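Local atomic coordinates of histidine-containing phosphotransfer protein 2 (Oryza sativa, PDB entry 1YVI), a protein that relays phosphoryl groups from cytokinin sensor histidine kinases to B-type response regulators in the multistep His-to-Asp phosphorelay of rice. Residues Leu65-Val79 with Phe101-Leu114. Residues are numbered along the deposited sequence; the frame is centred on the assembly and turned at random.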
ATOM      1  N   LEU A  65     -15.114  -2.650  12.784  1.00 16.51           N
ATOM      2  CA  LEU A  65     -14.578  -3.127  14.083  1.00 15.83           C
ATOM      3  C   LEU A  65     -15.047  -2.314  15.290  1.00 19.69           C
ATOM      4  O   LEU A  65     -14.823  -2.726  16.450  1.00 17.78           O
ATOM      5  CB  LEU A  65     -13.046  -3.139  14.038  1.00 16.46           C
ATOM      6  CG  LEU A  65     -12.425  -4.171  13.076  1.00 15.51           C
ATOM      7  CD1 LEU A  65     -10.877  -4.005  13.041  1.00 15.90           C
ATOM      8  CD2 LEU A  65     -12.833  -5.597  13.505  1.00 12.79           C
ATOM      9  N   GLU A  66     -15.689  -1.185  15.010  1.00 17.71           N
ATOM     10  CA  GLU A  66     -16.370  -0.312  16.000  1.00 21.61           C
ATOM     11  C   GLU A  66     -17.822  -0.759  16.253  1.00 21.70           C
ATOM     12  O   GLU A  66     -18.456  -0.239  17.143  1.00 20.87           O
ATOM     13  CB  GLU A  66     -16.322   1.165  15.521  1.00 21.24           C
ATOM     14  CG  GLU A  66     -14.865   1.737  15.607  1.00 24.13           C
ATOM     15  CD  GLU A  66     -14.577   3.043  14.816  1.00 32.94           C
ATOM     16  OE1 GLU A  66     -15.553   3.762  14.444  1.00 31.91           O
ATOM     17  OE2 GLU A  66     -13.334   3.345  14.581  1.00 34.44           O
ATOM     18  N   GLN A  67     -18.351  -1.743  15.507  1.00 21.04           N
ATOM     19  CA  GLN A  67     -19.795  -2.078  15.672  1.00 23.79           C
ATOM     20  C   GLN A  67     -20.066  -2.955  16.904  1.00 21.35           C
ATOM     21  O   GLN A  67     -19.219  -3.746  17.271  1.00 22.94           O
ATOM     22  CB  GLN A  67     -20.352  -2.777  14.441  1.00 16.78           C
ATOM     23  CG  GLN A  67     -20.235  -1.972  13.170  1.00 23.30           C
ATOM     24  CD  GLN A  67     -20.799  -0.572  13.315  1.00 32.10           C
ATOM     25  OE1 GLN A  67     -21.997  -0.401  13.577  1.00 28.60           O
ATOM     26  NE2 GLN A  67     -19.931   0.447  13.171  1.00 32.04           N
ATOM     27  N   PRO A  68     -21.262  -2.845  17.528  1.00 27.57           N
ATOM     28  CA  PRO A  68     -21.562  -3.735  18.675  1.00 27.61           C
ATOM     29  C   PRO A  68     -21.399  -5.207  18.320  1.00 26.42           C
ATOM     30  O   PRO A  68     -20.806  -5.964  19.067  1.00 25.04           O
ATOM     31  CB  PRO A  68     -23.064  -3.432  18.981  1.00 28.18           C
ATOM     32  CG  PRO A  68     -23.302  -2.104  18.495  1.00 32.67           C
ATOM     33  CD  PRO A  68     -22.377  -1.908  17.275  1.00 28.75           C
ATOM     34  N   VAL A  69     -21.911  -5.594  17.154  1.00 23.42           N
ATOM     35  CA  VAL A  69     -21.701  -6.932  16.667  1.00 24.11           C
ATOM     36  C   VAL A  69     -20.781  -6.818  15.433  1.00 19.62           C
ATOM     37  O   VAL A  69     -21.072  -6.051  14.523  1.00 19.41           O
ATOM     38  CB  VAL A  69     -23.083  -7.595  16.338  1.00 24.57           C
ATOM     39  CG1 VAL A  69     -22.921  -8.991  15.781  1.00 26.24           C
ATOM     40  CG2 VAL A  69     -23.977  -7.628  17.639  1.00 28.96           C
ATOM     41  N   VAL A  70     -19.660  -7.522  15.426  1.00 17.43           N
ATOM     42  CA  VAL A  70     -18.716  -7.355  14.320  1.00 16.03           C
ATOM     43  C   VAL A  70     -19.081  -8.368  13.256  1.00 18.93           C
ATOM     44  O   VAL A  70     -19.295  -9.561  13.564  1.00 17.28           O
ATOM     45  CB  VAL A  70     -17.260  -7.551  14.752  1.00 14.19           C
ATOM     46  CG1 VAL A  70     -16.359  -7.532  13.528  1.00 12.64           C
ATOM     47  CG2 VAL A  70     -16.845  -6.420  15.699  1.00 15.53           C
ATOM     48  N   ASN A  71     -19.168  -7.900  12.007  1.00 17.44           N
ATOM     49  CA  ASN A  71     -19.391  -8.819  10.886  1.00 16.06           C
ATOM     50  C   ASN A  71     -17.997  -9.252  10.426  1.00 17.94           C
ATOM     51  O   ASN A  71     -17.406  -8.573   9.587  1.00 14.30           O
ATOM     52  CB  ASN A  71     -20.100  -8.084   9.764  1.00 15.56           C
ATOM     53  CG  ASN A  71     -20.362  -8.961   8.568  1.00 20.34           C
ATOM     54  OD1 ASN A  71     -19.842 -10.074   8.443  1.00 17.79           O
ATOM     55  ND2 ASN A  71     -21.224  -8.475   7.695  1.00 22.31           N
ATOM     56  N   PHE A  72     -17.498 -10.377  10.964  1.00 15.74           N
ATOM     57  CA  PHE A  72     -16.155 -10.842  10.654  1.00 16.02           C
ATOM     58  C   PHE A  72     -15.998 -11.318   9.208  1.00 18.93           C
ATOM     59  O   PHE A  72     -14.913 -11.274   8.663  1.00 13.31           O
ATOM     60  CB  PHE A  72     -15.720 -11.938  11.665  1.00 16.77           C
ATOM     61  CG  PHE A  72     -15.458 -11.392  13.056  1.00 13.64           C
ATOM     62  CD1 PHE A  72     -14.312 -10.641  13.293  1.00 12.95           C
ATOM     63  CD2 PHE A  72     -16.381 -11.587  14.094  1.00 15.23           C
ATOM     64  CE1 PHE A  72     -14.054 -10.077  14.557  1.00 13.58           C
ATOM     65  CE2 PHE A  72     -16.146 -11.043  15.378  1.00 16.47           C
ATOM     66  CZ  PHE A  72     -14.953 -10.270  15.600  1.00 10.61           C
ATOM     67  N   ASP A  73     -17.071 -11.790   8.585  1.00 13.44           N
ATOM     68  CA  ASP A  73     -16.987 -12.183   7.173  1.00 16.74           C
ATOM     69  C   ASP A  73     -16.685 -10.986   6.284  1.00 14.01           C
ATOM     70  O   ASP A  73     -15.905 -11.121   5.363  1.00 15.89           O
ATOM     71  CB  ASP A  73     -18.304 -12.781   6.702  1.00 16.92           C
ATOM     72  CG  ASP A  73     -18.596 -14.114   7.339  1.00 23.58           C
ATOM     73  OD1 ASP A  73     -17.663 -14.883   7.651  1.00 29.60           O
ATOM     74  OD2 ASP A  73     -19.778 -14.411   7.423  1.00 31.64           O
ATOM     75  N   LYS A  74     -17.264  -9.824   6.618  1.00 12.10           N
ATOM     76  CA  LYS A  74     -17.057  -8.592   5.870  1.00 13.84           C
ATOM     77  C   LYS A  74     -15.690  -7.960   6.157  1.00 13.44           C
ATOM     78  O   LYS A  74     -14.991  -7.486   5.243  1.00 13.25           O
ATOM     79  CB  LYS A  74     -18.209  -7.612   6.121  1.00 15.69           C
ATOM     80  CG  LYS A  74     -18.249  -6.461   5.090  1.00 19.90           C
ATOM     81  CD  LYS A  74     -19.491  -5.566   5.323  1.00 20.14           C
ATOM     82  CE  LYS A  74     -19.503  -4.349   4.346  1.00 27.90           C
ATOM     83  NZ  LYS A  74     -20.872  -3.696   4.295  1.00 29.43           N
ATOM     84  N   VAL A  75     -15.254  -8.002   7.408  1.00 11.36           N
ATOM     85  CA  VAL A  75     -13.847  -7.695   7.677  1.00  9.62           C
ATOM     86  C   VAL A  75     -12.879  -8.491   6.829  1.00  9.95           C
ATOM     87  O   VAL A  75     -11.933  -7.953   6.227  1.00 13.00           O
ATOM     88  CB  VAL A  75     -13.539  -7.860   9.223  1.00 13.99           C
ATOM     89  CG1 VAL A  75     -12.030  -7.508   9.519  1.00 16.01           C
ATOM     90  CG2 VAL A  75     -14.507  -6.928  10.035  1.00 11.03           C
ATOM     91  N   ASP A  76     -13.072  -9.784   6.800  1.00  9.55           N
ATOM     92  CA  ASP A  76     -12.192 -10.690   6.087  1.00 13.64           C
ATOM     93  C   ASP A  76     -12.225 -10.322   4.586  1.00 11.71           C
ATOM     94  O   ASP A  76     -11.184 -10.249   3.925  1.00 13.86           O
ATOM     95  CB  ASP A  76     -12.739 -12.097   6.343  1.00 13.46           C
ATOM     96  CG  ASP A  76     -11.738 -13.203   6.127  1.00 17.90           C
ATOM     97  OD1 ASP A  76     -10.574 -12.985   5.767  1.00 19.55           O
ATOM     98  OD2 ASP A  76     -12.160 -14.364   6.294  1.00 17.23           O
ATOM     99  N   ALA A  77     -13.420 -10.111   4.048  1.00 12.25           N
ATOM    100  CA  ALA A  77     -13.569  -9.677   2.626  1.00 14.53           C
ATOM    101  C   ALA A  77     -12.823  -8.364   2.358  1.00 11.03           C
ATOM    102  O   ALA A  77     -12.188  -8.283   1.335  1.00 11.36           O
ATOM    103  CB  ALA A  77     -15.045  -9.507   2.262  1.00 10.29           C
ATOM    104  N   TYR A  78     -12.945  -7.332   3.229  1.00  9.89           N
ATOM    105  CA  TYR A  78     -12.186  -6.073   3.024  1.00 14.90           C
ATOM    106  C   TYR A  78     -10.680  -6.258   3.099  1.00 13.30           C
ATOM    107  O   TYR A  78      -9.925  -5.682   2.310  1.00 12.29           O
ATOM    108  CB  TYR A  78     -12.536  -5.004   4.047  1.00 11.13           C
ATOM    109  CG  TYR A  78     -13.707  -4.148   3.627  1.00 19.21           C
ATOM    110  CD1 TYR A  78     -13.629  -3.296   2.533  1.00 23.78           C
ATOM    111  CD2 TYR A  78     -14.850  -4.136   4.368  1.00 26.96           C
ATOM    112  CE1 TYR A  78     -14.718  -2.472   2.181  1.00 26.51           C
ATOM    113  CE2 TYR A  78     -15.933  -3.342   4.022  1.00 33.32           C
ATOM    114  CZ  TYR A  78     -15.848  -2.493   2.949  1.00 25.94           C
ATOM    115  OH  TYR A  78     -16.968  -1.787   2.629  1.00 31.41           O
ATOM    116  N   VAL A  79     -10.235  -7.034   4.081  1.00 11.08           N
ATOM    117  CA  VAL A  79      -8.806  -7.370   4.186  1.00 12.91           C
ATOM    118  C   VAL A  79      -8.333  -8.091   2.898  1.00 12.01           C
ATOM    119  O   VAL A  79      -7.248  -7.875   2.404  1.00 10.83           O
ATOM    120  CB  VAL A  79      -8.567  -8.221   5.509  1.00 11.77           C
ATOM    121  CG1 VAL A  79      -7.180  -8.867   5.521  1.00 10.84           C
ATOM    122  CG2 VAL A  79      -8.802  -7.258   6.729  1.00 11.65           C
ATOM    123  N   PHE A 101      -3.925 -11.492   8.932  1.00 17.54           N
ATOM    124  CA  PHE A 101      -5.102 -10.818   9.479  1.00 19.00           C
ATOM    125  C   PHE A 101      -6.316 -11.737   9.408  1.00 15.34           C
ATOM    126  O   PHE A 101      -7.189 -11.692  10.293  1.00 16.07           O
ATOM    127  CB  PHE A 101      -5.253  -9.483   8.679  1.00 17.81           C
ATOM    128  CG  PHE A 101      -6.155  -8.440   9.285  1.00 18.35           C
ATOM    129  CD1 PHE A 101      -7.352  -8.767   9.927  1.00 12.00           C
ATOM    130  CD2 PHE A 101      -5.848  -7.086   9.111  1.00 14.89           C
ATOM    131  CE1 PHE A 101      -8.207  -7.755  10.428  1.00 14.40           C
ATOM    132  CE2 PHE A 101      -6.726  -6.060   9.623  1.00 18.95           C
ATOM    133  CZ  PHE A 101      -7.885  -6.401  10.281  1.00 16.01           C
ATOM    134  N   ARG A 102      -6.382 -12.612   8.385  1.00 19.01           N
ATOM    135  CA  ARG A 102      -7.508 -13.589   8.270  1.00 18.73           C
ATOM    136  C   ARG A 102      -7.740 -14.446   9.523  1.00 20.56           C
ATOM    137  O   ARG A 102      -8.870 -14.865   9.819  1.00 19.55           O
ATOM    138  CB  ARG A 102      -7.281 -14.600   7.127  1.00 19.82           C
ATOM    139  CG  ARG A 102      -7.307 -14.005   5.708  1.00 25.37           C
ATOM    140  CD  ARG A 102      -7.775 -15.021   4.643  1.00 19.35           C
ATOM    141  NE  ARG A 102      -9.203 -15.268   4.725  1.00 23.10           N
ATOM    142  CZ  ARG A 102      -9.798 -16.427   4.451  1.00 24.30           C
ATOM    143  NH1 ARG A 102      -9.083 -17.472   4.028  1.00 27.95           N
ATOM    144  NH2 ARG A 102     -11.122 -16.542   4.603  1.00 17.59           N
ATOM    145  N   GLN A 103      -6.649 -14.836  10.177  1.00 16.27           N
ATOM    146  CA  GLN A 103      -6.767 -15.709  11.361  1.00 18.08           C
ATOM    147  C   GLN A 103      -7.650 -15.055  12.459  1.00 13.41           C
ATOM    148  O   GLN A 103      -8.438 -15.737  13.083  1.00 18.09           O
ATOM    149  CB  GLN A 103      -5.388 -16.057  11.909  1.00 17.06           C
ATOM    150  CG  GLN A 103      -5.436 -17.025  13.081  1.00 20.75           C
ATOM    151  CD  GLN A 103      -5.981 -18.362  12.676  1.00 25.45           C
ATOM    152  OE1 GLN A 103      -5.477 -18.966  11.742  1.00 30.99           O
ATOM    153  NE2 GLN A 103      -7.016 -18.845  13.383  1.00 23.22           N
ATOM    154  N   PHE A 104      -7.485 -13.761  12.687  1.00 13.45           N
ATOM    155  CA  PHE A 104      -8.301 -13.013  13.670  1.00 14.43           C
ATOM    156  C   PHE A 104      -9.765 -12.958  13.301  1.00 16.83           C
ATOM    157  O   PHE A 104     -10.615 -12.899  14.177  1.00 15.11           O
ATOM    158  CB  PHE A 104      -7.694 -11.640  13.936  1.00 10.82           C
ATOM    159  CG  PHE A 104      -6.213 -11.705  14.186  1.00 12.78           C
ATOM    160  CD1 PHE A 104      -5.702 -12.506  15.259  1.00 17.40           C
ATOM    161  CD2 PHE A 104      -5.330 -11.056  13.363  1.00 12.56           C
ATOM    162  CE1 PHE A 104      -4.357 -12.620  15.458  1.00 17.17           C
ATOM    163  CE2 PHE A 104      -3.939 -11.172  13.556  1.00 15.20           C
ATOM    164  CZ  PHE A 104      -3.456 -11.964  14.621  1.00 15.01           C
ATOM    165  N   CYS A 105     -10.071 -12.970  11.997  1.00 20.32           N
ATOM    166  CA  CYS A 105     -11.481 -13.096  11.519  1.00 16.17           C
ATOM    167  C   CYS A 105     -12.029 -14.464  11.786  1.00 19.10           C
ATOM    168  O   CYS A 105     -13.136 -14.594  12.286  1.00 17.43           O
ATOM    169  CB  CYS A 105     -11.578 -12.810  10.022  1.00 16.58           C
ATOM    170  SG  CYS A 105     -11.202 -11.091   9.660  1.00 16.07           S
ATOM    171  N   GLN A 106     -11.217 -15.488  11.532  1.00 18.90           N
ATOM    172  CA  GLN A 106     -11.599 -16.849  11.874  1.00 19.95           C
ATOM    173  C   GLN A 106     -11.776 -17.058  13.368  1.00 19.32           C
ATOM    174  O   GLN A 106     -12.674 -17.791  13.786  1.00 15.92           O
ATOM    175  CB  GLN A 106     -10.558 -17.837  11.351  1.00 24.71           C
ATOM    176  CG  GLN A 106     -10.717 -19.220  11.988  1.00 33.13           C
ATOM    177  CD  GLN A 106     -10.031 -20.327  11.216  1.00 42.42           C
ATOM    178  OE1 GLN A 106      -8.812 -20.308  11.002  1.00 42.92           O
ATOM    179  NE2 GLN A 106     -10.823 -21.313  10.790  1.00 46.65           N
ATOM    180  N   ASP A 107     -10.919 -16.430  14.183  1.00 17.21           N
ATOM    181  CA  ASP A 107     -11.034 -16.501  15.653  1.00 15.26           C
ATOM    182  C   ASP A 107     -12.177 -15.658  16.160  1.00 17.14           C
ATOM    183  O   ASP A 107     -12.497 -15.680  17.360  1.00 17.44           O
ATOM    184  CB  ASP A 107      -9.742 -15.983  16.332  1.00 15.41           C
ATOM    185  CG  ASP A 107      -8.548 -16.910  16.122  1.00 18.39           C
ATOM    186  OD1 ASP A 107      -8.743 -18.042  15.607  1.00 17.18           O
ATOM    187  OD2 ASP A 107      -7.409 -16.482  16.422  1.00 20.64           O
ATOM    188  N   LYS A 108     -12.758 -14.858  15.273  1.00 14.43           N
ATOM    189  CA  LYS A 108     -13.773 -13.901  15.652  1.00 13.42           C
ATOM    190  C   LYS A 108     -13.313 -13.024  16.838  1.00 16.87           C
ATOM    191  O   LYS A 108     -13.998 -12.878  17.836  1.00 14.37           O
ATOM    192  CB  LYS A 108     -15.094 -14.589  15.951  1.00 18.11           C
ATOM    193  CG  LYS A 108     -15.623 -15.406  14.740  1.00 19.71           C
ATOM    194  CD  LYS A 108     -16.916 -16.112  15.141  1.00 31.61           C
ATOM    195  CE  LYS A 108     -17.699 -16.583  13.954  1.00 39.95           C
ATOM    196  NZ  LYS A 108     -19.171 -16.620  14.302  1.00 47.38           N
ATOM    197  N   SER A 109     -12.118 -12.442  16.690  1.00 14.14           N
ATOM    198  CA  SER A 109     -11.501 -11.626  17.722  1.00 13.60           C
ATOM    199  C   SER A 109     -11.446 -10.162  17.263  1.00 16.23           C
ATOM    200  O   SER A 109     -10.596  -9.778  16.481  1.00 11.70           O
ATOM    201  CB  SER A 109     -10.064 -12.113  17.919  1.00 14.95           C
ATOM    202  OG  SER A 109      -9.420 -11.406  18.976  1.00 16.47           O
ATOM    203  N   ARG A 110     -12.316  -9.335  17.801  1.00 16.10           N
ATOM    204  CA  ARG A 110     -12.339  -7.919  17.485  1.00 14.91           C
ATOM    205  C   ARG A 110     -10.976  -7.301  17.837  1.00 18.75           C
ATOM    206  O   ARG A 110     -10.387  -6.550  17.047  1.00 14.26           O
ATOM    207  CB  ARG A 110     -13.448  -7.250  18.341  1.00 15.78           C
ATOM    208  CG  ARG A 110     -13.505  -5.737  18.131  1.00 16.52           C
ATOM    209  CD  ARG A 110     -14.231  -5.000  19.259  1.00 18.25           C
ATOM    210  NE  ARG A 110     -15.612  -5.476  19.488  1.00 17.84           N
ATOM    211  CZ  ARG A 110     -16.720  -4.963  18.957  1.00 26.19           C
ATOM    212  NH1 ARG A 110     -16.645  -3.962  18.095  1.00 19.47           N
ATOM    213  NH2 ARG A 110     -17.918  -5.468  19.275  1.00 21.77           N
ATOM    214  N   ASP A 111     -10.463  -7.644  19.025  1.00 16.12           N
ATOM    215  CA  ASP A 111      -9.191  -7.087  19.483  1.00 16.23           C
ATOM    216  C   ASP A 111      -8.025  -7.534  18.664  1.00 13.45           C
ATOM    217  O   ASP A 111      -7.147  -6.741  18.402  1.00 16.14           O
ATOM    218  CB  ASP A 111      -8.956  -7.359  20.976  1.00 17.05           C
ATOM    219  CG  ASP A 111      -9.853  -6.506  21.897  1.00 22.25           C
ATOM    220  OD1 ASP A 111     -10.770  -5.729  21.474  1.00 23.96           O
ATOM    221  OD2 ASP A 111      -9.662  -6.625  23.105  1.00 29.42           O
ATOM    222  N   GLY A 112      -8.025  -8.770  18.172  1.00 11.27           N
ATOM    223  CA  GLY A 112      -6.970  -9.225  17.276  1.00 11.47           C
ATOM    224  C   GLY A 112      -7.014  -8.466  15.919  1.00 13.03           C
ATOM    225  O   GLY A 112      -5.991  -8.092  15.383  1.00 11.67           O
ATOM    226  N   CYS A 113      -8.212  -8.299  15.363  1.00 10.71           N
ATOM    227  CA  CYS A 113      -8.446  -7.523  14.121  1.00 11.81           C
ATOM    228  C   CYS A 113      -7.961  -6.084  14.333  1.00 13.28           C
ATOM    229  O   CYS A 113      -7.272  -5.549  13.462  1.00 12.95           O
ATOM    230  CB  CYS A 113      -9.940  -7.540  13.758  1.00 10.96           C
ATOM    231  SG  CYS A 113     -10.491  -9.169  13.142  1.00 14.80           S
ATOM    232  N   LEU A 114      -8.274  -5.489  15.493  1.00 12.93           N
ATOM    233  CA  LEU A 114      -7.838  -4.125  15.801  1.00 13.98           C
ATOM    234  C   LEU A 114      -6.337  -4.014  15.864  1.00 16.01           C
ATOM    235  O   LEU A 114      -5.761  -3.058  15.337  1.00 16.79           O
ATOM    236  CB  LEU A 114      -8.540  -3.553  17.058  1.00 17.72           C
ATOM    237  CG  LEU A 114      -9.967  -3.044  16.908  1.00 17.24           C
ATOM    238  CD1 LEU A 114     -10.609  -2.855  18.320  1.00 18.77           C
ATOM    239  CD2 LEU A 114     -10.069  -1.754  16.139  1.00 16.88           C
TER
HETATM  240  O   HOH W   1     -11.002 -16.229   7.944  1.00 31.01           O
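Arg-110, in the first turn of helix 110-142, reaches across to residues 65-68, where helix 42-65 gives way to loop, and binds three backbone carbonyls. NH1 donates to Leu-65 O and Gln-67 O, each at 2.7 Å, while NH2 shares Gln-67 O, so that two nitrogens hold one oxygen end-on; a weak bond joins NH2 to Pro-68 O. Leu-65 O is met from above its carbonyl plane, whereas Val-70 CG2 lies against one guanidinium face, 3.4 Å from NH1. A leucine here would probably leave these carbonyls without their shared donor and the 65-68 backbone freer to move. Nearby, the Phe-72 ring is sandwiched: Lys-108, whose positive phi belongs to the Schellman motif following helix 92-106, sets CA over one face in a CH-pi contact, 3.6 Å from the centroid. Val-70 CG1 covers the other face, and Cys-113 SG makes a sulfur-aromatic contact at the edge. Helices 72-89 and 92-106 run antiparallel (170°) in the HPt helical bundle, the former carrying His-80, the predicted phosphorylation site. Along this pair, Arg-102 grips Asp-76 side-on in a salt bridge: NE meets the syn lone pair of OD1 at 2.9 Å, nearly straight, and NH2 donates to OD2, the two planes roughly coplanar. CG anti to the backbone N (chi1 -159°) carries the Asp-76 carboxylate to the guanidinium edge, and a water links OD2 to Arg-102 O. Leu-65 CD2 packs tightly on Cys-113 CB, 3.5 Å away.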